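Local coordinates for protein dihydroorotase (Saccharomyces cerevisiae S288C, PDB 6L0A) that catalyses the reversible, zinc-dependent interconversion of N-carbamoyl-L-aspartate and dihydroorotate, the third step of de novo pyrimidine biosynthesis, at residues C[55-58]-C[59-63]; C[261-264]-C[265-268]; C[280-283]-C[284-288]. All coordinates share one frame; numbering follows the deposited sequence.

Contact 1. Residues C[55-58]-C[59-63]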
# COMPACT_ATOMS: atom_id res chain seq x y z
N ILE C 55 -6.73 -14.39 33.53
CA ILE C 55 -6.27 -15.59 34.22
C ILE C 55 -6.65 -16.84 33.44
O ILE C 55 -5.82 -17.73 33.21
CB ILE C 55 -6.83 -15.64 35.66
CG1 ILE C 55 -6.13 -14.60 36.53
CG2 ILE C 55 -6.64 -17.04 36.26
CD1 ILE C 55 -6.81 -14.38 37.87
N GLU C 56 -7.91 -16.92 32.99
CA GLU C 56 -8.34 -18.10 32.25
C GLU C 56 -7.66 -18.18 30.88
O GLU C 56 -7.36 -19.28 30.41
CB GLU C 56 -9.86 -18.12 32.10
CG GLU C 56 -10.60 -18.39 33.42
CD GLU C 56 -10.26 -19.76 34.03
OE1 GLU C 56 -9.71 -19.79 35.15
OE2 GLU C 56 -10.54 -20.79 33.38
N TYR C 57 -7.39 -17.03 30.25
CA TYR C 57 -6.65 -17.04 28.99
C TYR C 57 -5.26 -17.64 29.18
O TYR C 57 -4.85 -18.53 28.43
CB TYR C 57 -6.53 -15.61 28.43
CG TYR C 57 -6.11 -15.48 26.97
CD1 TYR C 57 -6.51 -16.40 26.00
CD2 TYR C 57 -5.34 -14.41 26.56
CE1 TYR C 57 -6.14 -16.25 24.66
CE2 TYR C 57 -4.96 -14.24 25.25
CZ TYR C 57 -5.36 -15.16 24.30
OH TYR C 57 -4.97 -14.96 23.00
N LYS C 58 -4.53 -17.18 30.20
CA LYS C 58 -3.20 -17.75 30.45
C LYS C 58 -3.28 -19.25 30.69
O LYS C 58 -2.42 -20.01 30.21
CB LYS C 58 -2.53 -17.05 31.64
CG LYS C 58 -1.05 -17.46 31.83
CD LYS C 58 -0.40 -16.69 32.98
CE LYS C 58 1.05 -17.10 33.17
NZ LYS C 58 1.72 -16.35 34.27
N LYS C 59 -4.29 -19.70 31.43
CA LYS C 59 -4.42 -21.13 31.70
C LYS C 59 -4.61 -21.91 30.40
O LYS C 59 -4.03 -22.98 30.22
CB LYS C 59 -5.57 -21.38 32.67
CG LYS C 59 -5.26 -20.97 34.11
CD LYS C 59 -5.81 -21.96 35.14
CE LYS C 59 -4.74 -22.94 35.62
NZ LYS C 59 -3.96 -22.45 36.79
N THR C 60 -5.39 -21.36 29.48
CA THR C 60 -5.59 -22.00 28.18
C THR C 60 -4.28 -22.12 27.43
O THR C 60 -3.96 -23.18 26.88
CB THR C 60 -6.62 -21.22 27.36
OG1 THR C 60 -7.89 -21.27 28.02
CG2 THR C 60 -6.75 -21.80 25.94
N LEU C 61 -3.51 -21.03 27.41
CA LEU C 61 -2.25 -21.04 26.68
C LEU C 61 -1.25 -22.01 27.31
O LEU C 61 -0.55 -22.73 26.59
CB LEU C 61 -1.65 -19.63 26.63
CG LEU C 61 -2.50 -18.49 26.06
CD1 LEU C 61 -1.60 -17.27 25.81
CD2 LEU C 61 -3.17 -18.92 24.77
N GLN C 62 -1.18 -22.04 28.64
CA GLN C 62 -0.23 -22.93 29.30
C GLN C 62 -0.55 -24.39 29.03
O GLN C 62 0.36 -25.21 28.93
CB GLN C 62 -0.20 -22.68 30.81
CG GLN C 62 0.66 -21.51 31.22
CD GLN C 62 2.16 -21.77 31.12
OE1 GLN C 62 2.64 -22.57 30.29
NE2 GLN C 62 2.91 -21.07 31.95
N LYS C 63 -1.83 -24.73 28.90
CA LYS C 63 -2.21 -26.10 28.55
C LYS C 63 -1.73 -26.45 27.14
O LYS C 63 -1.24 -27.57 26.91
CB LYS C 63 -3.72 -26.27 28.66
CG LYS C 63 -4.21 -27.70 28.59
CD LYS C 63 -5.71 -27.77 28.83
CE LYS C 63 -6.16 -29.16 29.27
NZ LYS C 63 -5.23 -30.21 28.76
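Leu61 lies one helical turn after Tyr57, and the two side chains meet on the buried side of helix 51-64. Followed outward, Leu61 first brings its CB close to two carbonyl oxygens of the preceding turn, 3.7 Å from Lys58 O and 3.8 Å from Tyr57 O. Its CG stands anti to the carbonyl carbon (chi1 -56°), which carries the branch point back along the helix to 3.3 Å from Tyr57 O and over one face of the tyrosine ring. At the tip, CD2 continues to Tyr57 CE1 at 4.0 Å, an apolar contact. The ring is within reach because Tyr57 CG lies anti to its backbone nitrogen (chi1 -165°). A branched aliphatic chain suits this place: it lies over the ring face with carbon alone, bringing in no polar atom to be satisfied. Helix 51-64 is the crossover of a beta-alpha-beta unit between strands 37-40 and 69-71, in a protein of the TIM-barrel clan. Both residues pack on Ile40 of strand 37-40, and Leu61 also on Phe70 of strand 69-71 and on Cys23 and Thr27 of helix 20-32. Tyrosine can span from this apolar layer to a polar mate, since its hydroxyl OH is hydrogen-bonded to the backbone oxygen of Arg18, a residue of the malate pocket. The backbone beneath makes regular i to i+4 bonds. Leu61 N gives its hydrogen to Tyr57 O at 3.0 Å, and Gln62 N to Lys58 O at 2.9 Å, with an N-H...O angle of 162°. On the outer side the long polar residues suit solvent: Glu56 and Lys59 carry opposite charges, but Glu56 OE1 and Lys59 NZ stay 6.5 Å apart, too far for a salt bridge, while Lys58 stretches out in an extended chain.

Contact 2. Residues C[261-264]-C[265-268]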
# COMPACT_ATOMS: atom_id res chain seq x y z
N PRO C 261 -1.71 -13.81 13.34
CA PRO C 261 -2.29 -14.84 12.47
C PRO C 261 -3.65 -14.42 11.91
O PRO C 261 -4.54 -14.00 12.66
CB PRO C 261 -2.42 -16.06 13.40
CG PRO C 261 -1.67 -15.71 14.66
CD PRO C 261 -1.65 -14.22 14.75
N HIS C 262 -3.80 -14.57 10.60
CA HIS C 262 -5.09 -14.42 9.95
C HIS C 262 -5.33 -15.58 9.00
O HIS C 262 -4.41 -16.00 8.29
CB HIS C 262 -5.18 -13.10 9.17
CG HIS C 262 -5.16 -11.89 10.03
ND1 HIS C 262 -6.25 -11.49 10.77
CD2 HIS C 262 -4.17 -10.99 10.29
CE1 HIS C 262 -5.94 -10.39 11.44
NE2 HIS C 262 -4.69 -10.08 11.18
N PRO C 263 -6.54 -16.12 8.97
CA PRO C 263 -6.86 -17.11 7.94
C PRO C 263 -6.77 -16.45 6.57
O PRO C 263 -7.07 -15.26 6.41
CB PRO C 263 -8.29 -17.53 8.27
CG PRO C 263 -8.86 -16.38 9.02
CD PRO C 263 -7.72 -15.72 9.74
N VAL C 264 -6.35 -17.24 5.58
CA VAL C 264 -6.06 -16.72 4.26
C VAL C 264 -7.25 -15.98 3.66
O VAL C 264 -7.08 -15.00 2.92
CB VAL C 264 -5.58 -17.87 3.36
CG1 VAL C 264 -6.72 -18.90 3.16
CG2 VAL C 264 -5.06 -17.34 2.07
N GLN C 265 -8.47 -16.40 3.99
CA GLN C 265 -9.65 -15.75 3.43
C GLN C 265 -9.82 -14.32 3.94
O GLN C 265 -10.54 -13.54 3.31
CB GLN C 265 -10.92 -16.56 3.70
CG GLN C 265 -11.34 -16.65 5.16
CD GLN C 265 -10.75 -17.87 5.86
OE1 GLN C 265 -9.74 -18.43 5.40
NE2 GLN C 265 -11.37 -18.29 6.96
N ASN C 266 -9.19 -13.97 5.06
CA ASN C 266 -9.25 -12.59 5.54
C ASN C 266 -8.12 -11.73 4.97
O ASN C 266 -8.02 -10.55 5.31
CB ASN C 266 -9.21 -12.55 7.07
CG ASN C 266 -10.44 -13.19 7.70
OD1 ASN C 266 -11.22 -13.85 7.01
ND2 ASN C 266 -10.62 -13.00 9.00
N LYS C 267 -7.28 -12.30 4.11
CA LYS C 267 -6.32 -11.52 3.35
C LYS C 267 -6.71 -11.37 1.89
O LYS C 267 -6.34 -10.39 1.25
CB LYS C 267 -4.93 -12.16 3.43
CG LYS C 267 -4.32 -12.15 4.83
CD LYS C 267 -4.12 -10.71 5.31
CE LYS C 267 -2.78 -10.57 6.01
NZ LYS C 267 -2.37 -9.16 6.25
N ALA C 268 -7.48 -12.32 1.35
CA ALA C 268 -7.89 -12.29 -0.05
C ALA C 268 -9.25 -11.58 -0.16
O ALA C 268 -10.29 -12.20 -0.39
CB ALA C 268 -7.93 -13.70 -0.62
O HOH W 1 -8.91 -12.60 11.03
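Gln265 folds its amide back over Pro263, the two side chains meeting at a slant. Gln265 CG sits between its own backbone nitrogen and carbonyl carbon (chi1 67°), and a further bend at chi2 brings OE1 to 3.3 Å from Pro263 CB. Next comes Asn266, whose backbone N bonds to Pro263 O at 2.8 Å, approaching from above the carbonyl plane, in keeping with a tight 3-10 turn. Its amide carbon CG rests 3.8 Å from Pro263 CG, and its ND2 donates to a water at 2.7 Å; that water lies in the plane of the His262 ring, 2.9 Å from His262 ND1. Asparagine suits the place because its amide offers an N-H to the water while its carbon lies against the proline. The turn belongs to the long loop between strand 253-255 and helix 283-293, which lines the malate pocket: the other nitrogen, His262 NE2, bonds to Ala275 O and weakly to the bound malate. At Lys267 the chain closes on Val264 O, which accepts from Lys267 N at 3.0 Å. The lysine side chain turns inward, where its NZ is gripped by the carbonyl oxygens of Cys274, Gly276 and Pro225, a buried place that calls for a long donor. Ala268 N supplies the second bond to Val264 O, at 3.1 Å, and this small residue packs against Ala268 of the second subunit.

Contact 3. Residues C[280-283]-C[284-288]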
# COMPACT_ATOMS: atom_id res chain seq x y z
N GLN C 280 5.35 -16.30 13.51
CA GLN C 280 5.69 -17.08 14.71
C GLN C 280 6.46 -18.34 14.37
O GLN C 280 7.44 -18.68 15.05
CB GLN C 280 4.43 -17.44 15.49
CG GLN C 280 4.70 -17.63 16.98
CD GLN C 280 4.94 -16.31 17.67
OE1 GLN C 280 4.03 -15.50 17.80
NE2 GLN C 280 6.19 -16.06 18.08
N SER C 281 6.05 -19.06 13.31
CA SER C 281 6.60 -20.38 13.02
C SER C 281 8.10 -20.37 12.74
O SER C 281 8.76 -21.41 12.87
CB SER C 281 5.87 -21.01 11.83
OG SER C 281 4.57 -21.48 12.18
N PHE C 282 8.67 -19.23 12.35
CA PHE C 282 10.09 -19.16 12.05
C PHE C 282 10.71 -17.91 12.64
O PHE C 282 11.68 -17.38 12.10
CB PHE C 282 10.34 -19.24 10.54
CG PHE C 282 9.77 -20.48 9.92
CD1 PHE C 282 10.51 -21.66 9.90
CD2 PHE C 282 8.49 -20.49 9.40
CE1 PHE C 282 9.98 -22.81 9.35
CE2 PHE C 282 7.96 -21.64 8.86
CZ PHE C 282 8.70 -22.80 8.83
N ALA C 283 10.17 -17.46 13.78
CA ALA C 283 10.50 -16.15 14.33
C ALA C 283 12.01 -15.94 14.45
O ALA C 283 12.56 -15.00 13.87
CB ALA C 283 9.81 -15.98 15.68
N ILE C 284 12.69 -16.81 15.19
CA ILE C 284 14.12 -16.56 15.41
C ILE C 284 14.92 -16.76 14.12
O ILE C 284 15.80 -15.94 13.83
CB ILE C 284 14.65 -17.43 16.56
CG1 ILE C 284 13.90 -17.09 17.85
CG2 ILE C 284 16.14 -17.16 16.75
CD1 ILE C 284 14.13 -15.67 18.33
N PRO C 285 14.68 -17.82 13.33
CA PRO C 285 15.36 -17.91 12.02
C PRO C 285 15.22 -16.67 11.14
O PRO C 285 16.19 -16.32 10.46
CB PRO C 285 14.70 -19.14 11.38
CG PRO C 285 14.32 -20.00 12.54
CD PRO C 285 13.90 -19.04 13.63
N TYR C 286 14.05 -15.99 11.12
CA TYR C 286 13.94 -14.75 10.36
C TYR C 286 14.95 -13.72 10.85
O TYR C 286 15.64 -13.07 10.05
CB TYR C 286 12.53 -14.14 10.48
CG TYR C 286 11.38 -14.89 9.85
CD1 TYR C 286 11.41 -15.25 8.51
CD2 TYR C 286 10.25 -15.19 10.59
CE1 TYR C 286 10.34 -15.92 7.94
CE2 TYR C 286 9.18 -15.86 10.04
CZ TYR C 286 9.23 -16.22 8.70
OH TYR C 286 8.17 -16.88 8.17
N ILE C 287 15.01 -13.52 12.16
CA ILE C 287 15.90 -12.51 12.72
C ILE C 287 17.36 -12.88 12.45
O ILE C 287 18.20 -12.02 12.16
CB ILE C 287 15.62 -12.34 14.22
CG1 ILE C 287 14.16 -11.90 14.43
CG2 ILE C 287 16.57 -11.33 14.81
CD1 ILE C 287 13.84 -10.55 13.82
N ALA C 288 17.68 -14.17 12.57
CA ALA C 288 19.04 -14.63 12.31
C ALA C 288 19.46 -14.31 10.89
O ALA C 288 20.62 -13.96 10.63
CB ALA C 288 19.14 -16.12 12.59
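Phe282 lays its CB, rather than its ring, over one face of the Tyr286 ring. This CH-pi contact puts Phe282 CB 3.9 Å from the ring centroid, 24° off the ring normal and displaced toward the rim, with Tyr286 CE2 closest at 3.6 Å. The two side chains slant across each other; the phenyl group of Phe282 packs on Leu355 and Pro335, while the tyrosine ring lies back over the preceding turn. That course follows from Tyr286 CG standing anti to the carbonyl carbon (chi1 -67°), which points the ring toward the start of the helix. Phenylalanine suits the N-cap of helix 283-293 here because its side chain offers only carbon to these apolar neighbours, leaving the polar work to its backbone carbonyl, which takes the first-turn bond from Tyr286 N at 2.9 Å. Pro285 fits in the first turn, where its lack of an N-H costs no helical bond; its CD sits 3.2 Å from Phe282 O. The next bond, from Ile287 N to Ala283 O, is weak at 3.3 Å. Tyr286 OH is satisfied by the backbone oxygen of Phe349, whose ring also meets that of Tyr286 edge-to-face. Replacing Tyr286 by an alanine is likely to strip Phe282 CB of its aromatic cover and to leave Phe349 O without its hydroxyl mate. The ring thus gives apolar cover while its hydroxyl is paired, which lets a tyrosine be buried here.

Overall arrangement
Along the chain the three contacts follow in series, contact 1 on helix 51-64, contact 2 in the loop after strand 253-255, and contact 3 where that same loop runs into helix 283-293. None touches another: the centres of contacts 1 and 2 lie about 25 Å apart, those of 1 and 3 about 24 Å, and those of 2 and 3 about 20 Å. One loop thus carries two different tasks: contact 2 contributes His262 to the malate pocket and reaches the second subunit, and contact 3, further on, starts a helix packed on helix 300-312 and the antiparallel sheet. Contact 1 instead packs the crossover helix on strands 37-40 and 69-71.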